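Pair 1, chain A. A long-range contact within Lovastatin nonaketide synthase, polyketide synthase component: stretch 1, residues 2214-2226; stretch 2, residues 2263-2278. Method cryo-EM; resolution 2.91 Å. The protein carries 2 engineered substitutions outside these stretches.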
# COMPACT_ATOMS: atom_id res chain seq x y z
N ASP A 2214 51.91 40.67 -26.81
CA ASP A 2214 52.15 41.58 -25.70
C ASP A 2214 51.66 42.97 -26.11
O ASP A 2214 52.31 43.65 -26.90
CB ASP A 2214 53.63 41.61 -25.33
CG ASP A 2214 53.91 42.49 -24.13
OD1 ASP A 2214 52.96 43.04 -23.54
OD2 ASP A 2214 55.10 42.63 -23.77
N VAL A 2215 50.52 43.38 -25.56
CA VAL A 2215 49.89 44.63 -25.99
C VAL A 2215 50.68 45.86 -25.57
O VAL A 2215 50.33 46.98 -25.97
CB VAL A 2215 48.46 44.71 -25.44
CG1 VAL A 2215 48.45 45.23 -24.02
CG2 VAL A 2215 47.60 45.57 -26.34
N THR A 2216 51.74 45.68 -24.78
CA THR A 2216 52.54 46.83 -24.34
C THR A 2216 53.31 47.45 -25.50
O THR A 2216 53.54 48.66 -25.51
CB THR A 2216 53.50 46.40 -23.24
OG1 THR A 2216 52.86 45.45 -22.38
CG2 THR A 2216 53.94 47.60 -22.43
N SER A 2217 53.72 46.64 -26.48
CA SER A 2217 54.58 47.08 -27.56
C SER A 2217 53.79 47.20 -28.86
O SER A 2217 52.98 46.32 -29.18
CB SER A 2217 55.75 46.11 -27.76
OG SER A 2217 56.59 46.53 -28.82
N GLN A 2218 54.03 48.28 -29.59
CA GLN A 2218 53.41 48.45 -30.90
C GLN A 2218 53.82 47.33 -31.84
O GLN A 2218 53.00 46.79 -32.59
CB GLN A 2218 53.78 49.81 -31.49
CG GLN A 2218 53.17 50.10 -32.85
CD GLN A 2218 51.69 50.43 -32.78
OE1 GLN A 2218 51.22 50.99 -31.79
NE2 GLN A 2218 50.95 50.08 -33.82
N ASN A 2219 55.11 46.96 -31.82
CA ASN A 2219 55.59 45.90 -32.71
C ASN A 2219 54.89 44.58 -32.41
O ASN A 2219 54.50 43.86 -33.33
CB ASN A 2219 57.10 45.75 -32.57
CG ASN A 2219 57.85 47.03 -32.91
OD1 ASN A 2219 57.41 47.81 -33.75
ND2 ASN A 2219 58.99 47.24 -32.25
N SER A 2220 54.73 44.25 -31.13
CA SER A 2220 54.07 43.00 -30.77
C SER A 2220 52.62 43.00 -31.23
O SER A 2220 52.12 41.99 -31.75
CB SER A 2220 54.15 42.78 -29.26
OG SER A 2220 55.49 42.63 -28.84
N VAL A 2221 51.92 44.12 -31.05
CA VAL A 2221 50.52 44.19 -31.46
C VAL A 2221 50.40 44.05 -32.97
O VAL A 2221 49.53 43.34 -33.48
CB VAL A 2221 49.87 45.50 -30.96
CG1 VAL A 2221 48.47 45.63 -31.52
CG2 VAL A 2221 49.85 45.53 -29.45
N GLU A 2222 51.28 44.73 -33.71
CA GLU A 2222 51.24 44.63 -35.16
C GLU A 2222 51.55 43.20 -35.61
O GLU A 2222 50.92 42.68 -36.53
CB GLU A 2222 52.23 45.61 -35.79
CG GLU A 2222 51.85 47.07 -35.58
CD GLU A 2222 52.86 48.03 -36.17
OE1 GLU A 2222 53.91 47.56 -36.66
OE2 GLU A 2222 52.62 49.25 -36.13
N ALA A 2223 52.52 42.56 -34.96
CA ALA A 2223 52.85 41.18 -35.30
C ALA A 2223 51.67 40.26 -35.06
O ALA A 2223 51.37 39.39 -35.88
CB ALA A 2223 54.07 40.72 -34.50
N GLY A 2224 50.98 40.44 -33.93
CA GLY A 2224 49.82 39.61 -33.65
C GLY A 2224 48.70 39.83 -34.65
O GLY A 2224 48.09 38.88 -35.14
N LEU A 2225 48.41 41.10 -34.96
CA LEU A 2225 47.34 41.39 -35.91
C LEU A 2225 47.68 40.89 -37.31
O LEU A 2225 46.77 40.50 -38.05
CB LEU A 2225 47.06 42.90 -35.94
CG LEU A 2225 46.55 43.48 -34.62
CD1 LEU A 2225 46.30 44.98 -34.75
CD2 LEU A 2225 45.28 42.78 -34.15
N ALA A 2226 48.96 40.88 -37.68
CA ALA A 2226 49.36 40.30 -38.95
C ALA A 2226 49.27 38.78 -38.92
O ALA A 2226 48.90 38.16 -39.92
CB ALA A 2226 50.78 40.74 -39.31
N LEU A 2263 50.31 50.72 -15.96
CA LEU A 2263 49.66 51.55 -16.97
C LEU A 2263 49.87 50.98 -18.37
O LEU A 2263 48.90 50.70 -19.08
CB LEU A 2263 50.19 52.98 -16.90
CG LEU A 2263 49.38 53.98 -16.09
CD1 LEU A 2263 49.19 53.52 -14.66
CD2 LEU A 2263 50.06 55.33 -16.12
N ASN A 2264 51.12 50.81 -18.78
CA ASN A 2264 51.42 50.46 -20.16
C ASN A 2264 50.59 49.28 -20.65
O ASN A 2264 49.98 49.39 -21.72
CB ASN A 2264 52.92 50.19 -20.31
CG ASN A 2264 53.77 51.34 -19.80
OD1 ASN A 2264 53.30 52.18 -19.03
ND2 ASN A 2264 55.02 51.39 -20.23
N PRO A 2265 50.48 48.17 -19.92
CA PRO A 2265 49.58 47.10 -20.37
C PRO A 2265 48.16 47.60 -20.60
O PRO A 2265 47.50 47.18 -21.56
CB PRO A 2265 49.64 46.07 -19.24
CG PRO A 2265 50.91 46.37 -18.51
CD PRO A 2265 51.09 47.85 -18.62
N LYS A 2266 47.68 48.48 -19.73
CA LYS A 2266 46.36 49.08 -19.92
C LYS A 2266 46.44 50.29 -20.85
O LYS A 2266 45.86 50.28 -21.94
CB LYS A 2266 45.78 49.50 -18.57
CG LYS A 2266 45.46 48.35 -17.62
CD LYS A 2266 43.98 47.99 -17.67
CE LYS A 2266 43.59 47.13 -16.48
NZ LYS A 2266 42.16 46.71 -16.53
N VAL A 2267 47.17 51.32 -20.43
CA VAL A 2267 47.17 52.60 -21.15
C VAL A 2267 47.74 52.42 -22.55
O VAL A 2267 47.08 52.72 -23.56
CB VAL A 2267 47.95 53.66 -20.36
CG1 VAL A 2267 48.04 54.95 -21.15
CG2 VAL A 2267 47.29 53.89 -19.01
N GLU A 2268 48.99 51.97 -22.64
CA GLU A 2268 49.63 51.84 -23.94
C GLU A 2268 48.93 50.79 -24.79
O GLU A 2268 48.87 50.93 -26.01
CB GLU A 2268 51.11 51.49 -23.77
CG GLU A 2268 51.88 51.39 -25.07
CD GLU A 2268 51.89 52.69 -25.86
OE1 GLU A 2268 51.53 53.74 -25.28
OE2 GLU A 2268 52.26 52.66 -27.05
N GLY A 2269 48.38 49.75 -24.16
CA GLY A 2269 47.65 48.76 -24.92
C GLY A 2269 46.42 49.34 -25.59
O GLY A 2269 46.19 49.13 -26.79
N VAL A 2270 45.61 50.09 -24.84
CA VAL A 2270 44.43 50.71 -25.43
C VAL A 2270 44.84 51.73 -26.48
O VAL A 2270 44.18 51.88 -27.51
CB VAL A 2270 43.52 51.33 -24.36
CG1 VAL A 2270 43.01 50.27 -23.42
CG2 VAL A 2270 44.23 52.43 -23.58
N ARG A 2271 45.93 52.46 -26.23
CA ARG A 2271 46.39 53.44 -27.20
C ARG A 2271 46.75 52.77 -28.52
O ARG A 2271 46.32 53.20 -29.60
CB ARG A 2271 47.59 54.20 -26.63
CG ARG A 2271 48.01 55.41 -27.44
CD ARG A 2271 48.67 56.45 -26.53
NE ARG A 2271 49.75 55.87 -25.74
CZ ARG A 2271 50.30 56.46 -24.69
NH1 ARG A 2271 49.90 57.65 -24.26
NH2 ARG A 2271 51.29 55.85 -24.04
N ILE A 2272 47.53 51.68 -28.45
CA ILE A 2272 47.95 50.98 -29.65
C ILE A 2272 46.74 50.41 -30.39
O ILE A 2272 46.60 50.56 -31.61
CB ILE A 2272 48.95 49.87 -29.30
CG1 ILE A 2272 50.24 50.49 -28.74
CG2 ILE A 2272 49.24 49.02 -30.52
CD1 ILE A 2272 51.15 49.49 -28.05
N LEU A 2273 45.83 49.76 -29.65
CA LEU A 2273 44.69 49.13 -30.30
C LEU A 2273 43.73 50.16 -30.88
O LEU A 2273 43.17 49.94 -31.96
CB LEU A 2273 43.97 48.22 -29.31
CG LEU A 2273 44.77 46.95 -28.98
CD1 LEU A 2273 44.21 46.28 -27.74
CD2 LEU A 2273 44.76 45.99 -30.15
N HIS A 2274 43.53 51.29 -30.20
CA HIS A 2274 42.71 52.36 -30.74
C HIS A 2274 43.33 52.91 -32.02
O HIS A 2274 42.64 53.08 -33.03
CB HIS A 2274 42.55 53.46 -29.70
CG HIS A 2274 41.79 54.66 -30.19
ND1 HIS A 2274 40.50 54.58 -30.66
CD2 HIS A 2274 42.15 55.96 -30.27
CE1 HIS A 2274 40.09 55.79 -31.02
NE2 HIS A 2274 41.07 56.64 -30.79
N GLU A 2275 44.64 53.18 -32.00
CA GLU A 2275 45.31 53.65 -33.21
C GLU A 2275 45.15 52.64 -34.34
O GLU A 2275 45.00 53.02 -35.51
CB GLU A 2275 46.78 53.91 -32.93
CG GLU A 2275 47.03 55.08 -31.99
CD GLU A 2275 48.50 55.22 -31.62
OE1 GLU A 2275 49.32 54.41 -32.09
OE2 GLU A 2275 48.82 56.15 -30.85
N LYS A 2276 45.18 51.35 -34.02
CA LYS A 2276 44.99 50.32 -35.03
C LYS A 2276 43.54 50.23 -35.50
O LYS A 2276 43.30 49.74 -36.61
CB LYS A 2276 45.43 48.96 -34.49
CG LYS A 2276 46.94 48.81 -34.31
CD LYS A 2276 47.71 48.98 -35.62
CE LYS A 2276 47.26 48.00 -36.69
NZ LYS A 2276 48.04 48.14 -37.95
N PHE A 2277 42.59 50.68 -34.69
CA PHE A 2277 41.17 50.59 -35.02
C PHE A 2277 40.47 51.92 -34.77
O PHE A 2277 39.32 51.96 -34.33
CB PHE A 2277 40.50 49.48 -34.21
CG PHE A 2277 41.04 48.11 -34.50
CD1 PHE A 2277 40.55 47.37 -35.56
CD2 PHE A 2277 42.04 47.57 -33.72
CE1 PHE A 2277 41.04 46.10 -35.83
CE2 PHE A 2277 42.54 46.31 -33.98
CZ PHE A 2277 42.04 45.57 -35.04
N SER A 2278 41.15 53.03 -35.06
CA SER A 2278 40.57 54.36 -34.90
C SER A 2278 39.89 54.86 -36.16
O SER A 2278 39.46 56.02 -36.20
CB SER A 2278 41.65 55.35 -34.47
OG SER A 2278 42.79 55.25 -35.29

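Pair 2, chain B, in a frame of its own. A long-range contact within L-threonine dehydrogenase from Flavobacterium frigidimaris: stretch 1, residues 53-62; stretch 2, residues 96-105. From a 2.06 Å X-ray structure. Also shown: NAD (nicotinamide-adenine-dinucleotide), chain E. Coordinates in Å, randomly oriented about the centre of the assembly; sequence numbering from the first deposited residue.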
# COMPACT_ATOMS: atom_id res chain seq x y z
N ASN B 53 13.23 -16.36 13.96
CA ASN B 53 12.78 -14.98 13.98
C ASN B 53 12.56 -14.65 12.51
O ASN B 53 13.52 -14.53 11.75
CB ASN B 53 13.85 -14.05 14.55
CG ASN B 53 13.35 -12.62 14.69
OD1 ASN B 53 12.51 -12.18 13.91
ND2 ASN B 53 13.87 -11.89 15.67
N ALA B 54 11.30 -14.54 12.12
CA ALA B 54 10.93 -14.26 10.73
C ALA B 54 11.52 -12.96 10.19
O ALA B 54 11.50 -12.71 8.98
CB ALA B 54 9.41 -14.24 10.59
N LEU B 55 12.04 -12.13 11.09
CA LEU B 55 12.63 -10.84 10.72
C LEU B 55 14.04 -11.05 10.15
O LEU B 55 14.60 -10.16 9.52
CB LEU B 55 12.69 -9.95 11.96
CG LEU B 55 12.16 -8.51 11.94
CD1 LEU B 55 10.82 -8.44 11.25
CD2 LEU B 55 12.05 -8.02 13.37
N ASP B 56 14.59 -12.24 10.38
CA ASP B 56 15.95 -12.56 9.93
C ASP B 56 15.94 -13.49 8.73
O ASP B 56 15.64 -14.68 8.86
CB ASP B 56 16.73 -13.20 11.09
CG ASP B 56 18.20 -13.39 10.77
OD1 ASP B 56 18.54 -13.73 9.62
OD2 ASP B 56 19.03 -13.22 11.70
N PHE B 57 16.28 -12.96 7.56
CA PHE B 57 16.30 -13.75 6.33
C PHE B 57 17.18 -15.00 6.42
O PHE B 57 16.78 -16.07 5.95
CB PHE B 57 16.75 -12.88 5.16
CG PHE B 57 16.89 -13.63 3.86
CD1 PHE B 57 18.04 -14.36 3.57
CD2 PHE B 57 15.85 -13.61 2.92
CE1 PHE B 57 18.16 -15.06 2.37
CE2 PHE B 57 15.96 -14.31 1.72
CZ PHE B 57 17.12 -15.04 1.44
N ASN B 58 18.36 -14.88 7.01
CA ASN B 58 19.27 -16.02 7.12
C ASN B 58 18.71 -17.18 7.95
O ASN B 58 18.94 -18.34 7.61
CB ASN B 58 20.62 -15.58 7.71
CG ASN B 58 21.33 -14.56 6.84
OD1 ASN B 58 21.47 -14.75 5.63
ND2 ASN B 58 21.79 -13.48 7.45
N GLN B 59 17.98 -16.87 9.02
CA GLN B 59 17.40 -17.91 9.85
C GLN B 59 16.35 -18.71 9.08
O GLN B 59 16.24 -19.92 9.23
CB GLN B 59 16.78 -17.32 11.12
CG GLN B 59 17.75 -16.57 12.00
CD GLN B 59 17.16 -16.24 13.36
OE1 GLN B 59 17.64 -15.34 14.06
NE2 GLN B 59 16.12 -16.96 13.75
N ILE B 60 15.56 -18.02 8.26
CA ILE B 60 14.53 -18.69 7.47
C ILE B 60 15.19 -19.53 6.38
O ILE B 60 14.83 -20.69 6.18
CB ILE B 60 13.57 -17.67 6.80
CG1 ILE B 60 12.93 -16.77 7.87
CG2 ILE B 60 12.49 -18.42 6.03
CD1 ILE B 60 12.06 -15.66 7.30
N GLU B 61 16.15 -18.94 5.68
CA GLU B 61 16.87 -19.63 4.62
C GLU B 61 17.49 -20.92 5.17
O GLU B 61 17.46 -21.96 4.51
CB GLU B 61 17.96 -18.72 4.04
CG GLU B 61 18.71 -19.32 2.86
CD GLU B 61 19.77 -18.38 2.31
OE1 GLU B 61 20.68 -17.98 3.07
OE2 GLU B 61 19.70 -18.05 1.10
N HIS B 62 18.03 -20.85 6.38
CA HIS B 62 18.65 -22.02 7.01
C HIS B 62 17.66 -23.15 7.28
O HIS B 62 18.00 -24.32 7.10
CB HIS B 62 19.32 -21.62 8.34
CG HIS B 62 19.84 -22.79 9.12
ND1 HIS B 62 20.90 -23.56 8.70
CD2 HIS B 62 19.42 -23.32 10.30
CE1 HIS B 62 21.11 -24.52 9.58
NE2 HIS B 62 20.23 -24.40 10.56
N ASN B 96 8.82 -6.96 6.17
CA ASN B 96 10.09 -7.63 5.94
C ASN B 96 10.05 -9.14 6.01
O ASN B 96 10.81 -9.81 5.32
CB ASN B 96 11.17 -7.05 6.86
CG ASN B 96 11.55 -5.62 6.49
OD1 ASN B 96 11.75 -5.32 5.31
ND2 ASN B 96 11.65 -4.74 7.48
N SER B 97 9.17 -9.70 6.84
CA SER B 97 9.06 -11.15 6.92
C SER B 97 8.51 -11.64 5.58
O SER B 97 8.92 -12.69 5.08
CB SER B 97 8.12 -11.56 8.06
OG SER B 97 6.80 -11.09 7.84
N LEU B 98 7.59 -10.87 5.00
CA LEU B 98 7.01 -11.24 3.71
C LEU B 98 8.05 -11.13 2.60
O LEU B 98 8.11 -11.98 1.71
CB LEU B 98 5.81 -10.34 3.38
CG LEU B 98 5.14 -10.56 2.01
CD1 LEU B 98 4.63 -12.00 1.89
CD2 LEU B 98 4.00 -9.57 1.85
N PHE B 99 8.86 -10.07 2.64
CA PHE B 99 9.90 -9.90 1.62
C PHE B 99 10.89 -11.07 1.65
O PHE B 99 11.32 -11.56 0.60
CB PHE B 99 10.66 -8.58 1.82
CG PHE B 99 9.90 -7.37 1.35
CD1 PHE B 99 9.38 -7.30 0.06
CD2 PHE B 99 9.71 -6.28 2.20
CE1 PHE B 99 8.68 -6.17 -0.39
CE2 PHE B 99 9.01 -5.14 1.77
CZ PHE B 99 8.50 -5.10 0.47
N HIS B 100 11.25 -11.52 2.85
CA HIS B 100 12.18 -12.65 2.98
C HIS B 100 11.62 -13.91 2.34
O HIS B 100 12.31 -14.58 1.57
CB HIS B 100 12.48 -12.95 4.44
CG HIS B 100 13.17 -11.83 5.16
ND1 HIS B 100 13.92 -10.88 4.50
CD2 HIS B 100 13.26 -11.54 6.47
CE1 HIS B 100 14.43 -10.04 5.38
NE2 HIS B 100 14.05 -10.42 6.59
N VAL B 101 10.37 -14.24 2.66
CA VAL B 101 9.74 -15.43 2.10
C VAL B 101 9.53 -15.30 0.59
O VAL B 101 9.73 -16.26 -0.16
CB VAL B 101 8.38 -15.72 2.78
CG1 VAL B 101 7.68 -16.90 2.10
CG2 VAL B 101 8.60 -16.04 4.25
N LEU B 102 9.16 -14.10 0.13
CA LEU B 102 8.95 -13.88 -1.30
C LEU B 102 10.27 -14.01 -2.04
O LEU B 102 10.33 -14.57 -3.13
CB LEU B 102 8.33 -12.50 -1.55
CG LEU B 102 6.85 -12.29 -1.21
CD1 LEU B 102 6.46 -10.84 -1.49
CD2 LEU B 102 5.97 -13.23 -2.05
N ASN B 103 11.34 -13.48 -1.44
CA ASN B 103 12.67 -13.56 -2.04
C ASN B 103 13.17 -15.01 -2.09
O ASN B 103 13.93 -15.38 -2.98
CB ASN B 103 13.67 -12.67 -1.27
CG ASN B 103 13.61 -11.21 -1.70
OD1 ASN B 103 13.98 -10.31 -0.94
ND2 ASN B 103 13.16 -10.97 -2.93
N LEU B 104 12.75 -15.83 -1.14
CA LEU B 104 13.16 -17.24 -1.15
C LEU B 104 12.51 -17.90 -2.36
O LEU B 104 13.12 -18.74 -3.02
CB LEU B 104 12.72 -17.97 0.13
CG LEU B 104 13.68 -18.14 1.33
CD1 LEU B 104 15.13 -18.14 0.85
CD2 LEU B 104 13.47 -17.05 2.35
N ALA B 105 11.26 -17.52 -2.64
CA ALA B 105 10.54 -18.08 -3.78
C ALA B 105 11.16 -17.56 -5.08
O ALA B 105 11.31 -18.30 -6.05
CB ALA B 105 9.07 -17.70 -3.71
PA NAD E . -1.19 -14.68 16.47
O1A NAD E . -2.12 -15.48 17.31
O2A NAD E . -0.82 -13.35 17.02
O5B NAD E . 0.07 -15.54 16.04
C5B NAD E . 1.24 -14.94 15.57
C4B NAD E . 2.41 -15.85 15.86
O4B NAD E . 3.55 -15.29 15.20
C3B NAD E . 2.71 -15.95 17.37
O3B NAD E . 2.78 -17.32 17.81
C2B NAD E . 4.03 -15.17 17.51
O2B NAD E . 4.84 -15.67 18.56
C1B NAD E . 4.64 -15.35 16.12
N9A NAD E . 5.69 -14.36 15.82
C8A NAD E . 5.64 -13.00 16.11
N7A NAD E . 6.79 -12.45 15.70
C5A NAD E . 7.54 -13.43 15.16
C6A NAD E . 8.82 -13.42 14.63
N6A NAD E . 9.55 -12.32 14.66
N1A NAD E . 9.37 -14.59 14.18
C2A NAD E . 8.66 -15.78 14.23
N3A NAD E . 7.39 -15.82 14.78
C4A NAD E . 6.86 -14.64 15.24
O3 NAD E . -1.90 -14.36 15.06
PN NAD E . -2.95 -15.25 14.21
O1N NAD E . -2.57 -16.70 14.17
O2N NAD E . -4.31 -14.79 14.63
O5D NAD E . -2.72 -14.65 12.72
C5D NAD E . -1.80 -15.27 11.81
C4D NAD E . -1.87 -14.52 10.45
O4D NAD E . -3.21 -14.45 10.01
C3D NAD E . -1.41 -13.06 10.53
O3D NAD E . -0.79 -12.72 9.29
C2D NAD E . -2.70 -12.29 10.62
O2D NAD E . -2.46 -10.96 10.21
C1D NAD E . -3.63 -13.10 9.72
N1N NAD E . -5.04 -12.83 10.07
C2N NAD E . -5.55 -13.28 11.28
C3N NAD E . -6.88 -13.02 11.60
C7N NAD E . -7.49 -13.60 12.84
O7N NAD E . -8.80 -13.21 13.09
N7N NAD E . -6.81 -14.39 13.69
C4N NAD E . -7.69 -12.29 10.71
C5N NAD E . -7.17 -11.86 9.48
C6N NAD E . -5.85 -12.12 9.18

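In both pairs a type I turn leads into a helix that packs against a second one. The helix axes run in the same general sense, crossing at -48° with a closest approach of 10.2 Å in pair 1, and at -43° and 9.9 Å in pair 2. The central backbones superpose to 0.5 Å. In each, a polar residue caps the first helix: Ser A2217 OG accepts a weak bond from Asn A2219 N, while OD1 of the matching Asp B56 accepts from Asn B58 N, weakly, and from Gln B59 N. The turns are braced alike, since Asp A2214 OD1 and Asn B53 OD1 each accept a backbone NH two residues on. Asn B53 OD1 also accepts from N6A of NAD.

The tightest approach lies at the turn. Val A2215 matches Ala B54, and Gly A2269 matches Ser B97. In pair 1 the backbones come so close that Gly A2269 CA lies 3.4 Å from Val A2215 O, a CA-H...O contact; a CB on this glycine would fall 2.7 Å from Val A2215 CG1. The missing side chain thus leaves space for the branched valine, whose CG2 reaches Leu A2273 CD1 at 3.7 Å. Pair 2 distributes the bulk differently: Ala B54 CB and Ser B97 CB, both small, meet at 3.9 Å, and the CA-H...O contact recurs between Ser B97 CA and Ala B54 O at 3.6 Å.

One helical turn on, Ile A2272 matches His B100, both pointing toward the first stretch. The isoleucine is purely apolar: its CD1 lies 3.4 Å from Val A2215 O, and its CG2 lies 3.6 Å from Val A2221 CB. The histidine fills similar space but adds polarity, as NE2 donates to Leu B55 O at 3.0 Å, the one hydrogen bond across either contact.

Gln A2218 matches Phe B57. The glutamine folds over Ile A2272, with OE1 3.1 Å from CG2, while its NE2 donates to Glu A2222 OE2 at 3.0 Å, so its amide is partly satisfied within its own helix. Phe B57 instead exploits an aromatic neighbour: its CB sits 3.6 Å from the centroid of the His B100 ring, over the face, and its ring edge points toward that face.

Val A2221 and Ile B60 match as beta-branched residues pointing inward. Ile B60 CG2 meets Leu B104 CD2 at 4.0 Å. The counterpart of Leu B104 is Lys A2276, whose aliphatic chain supplies the apolar surface, its CE lying 3.7 Å from Leu A2225 CD1.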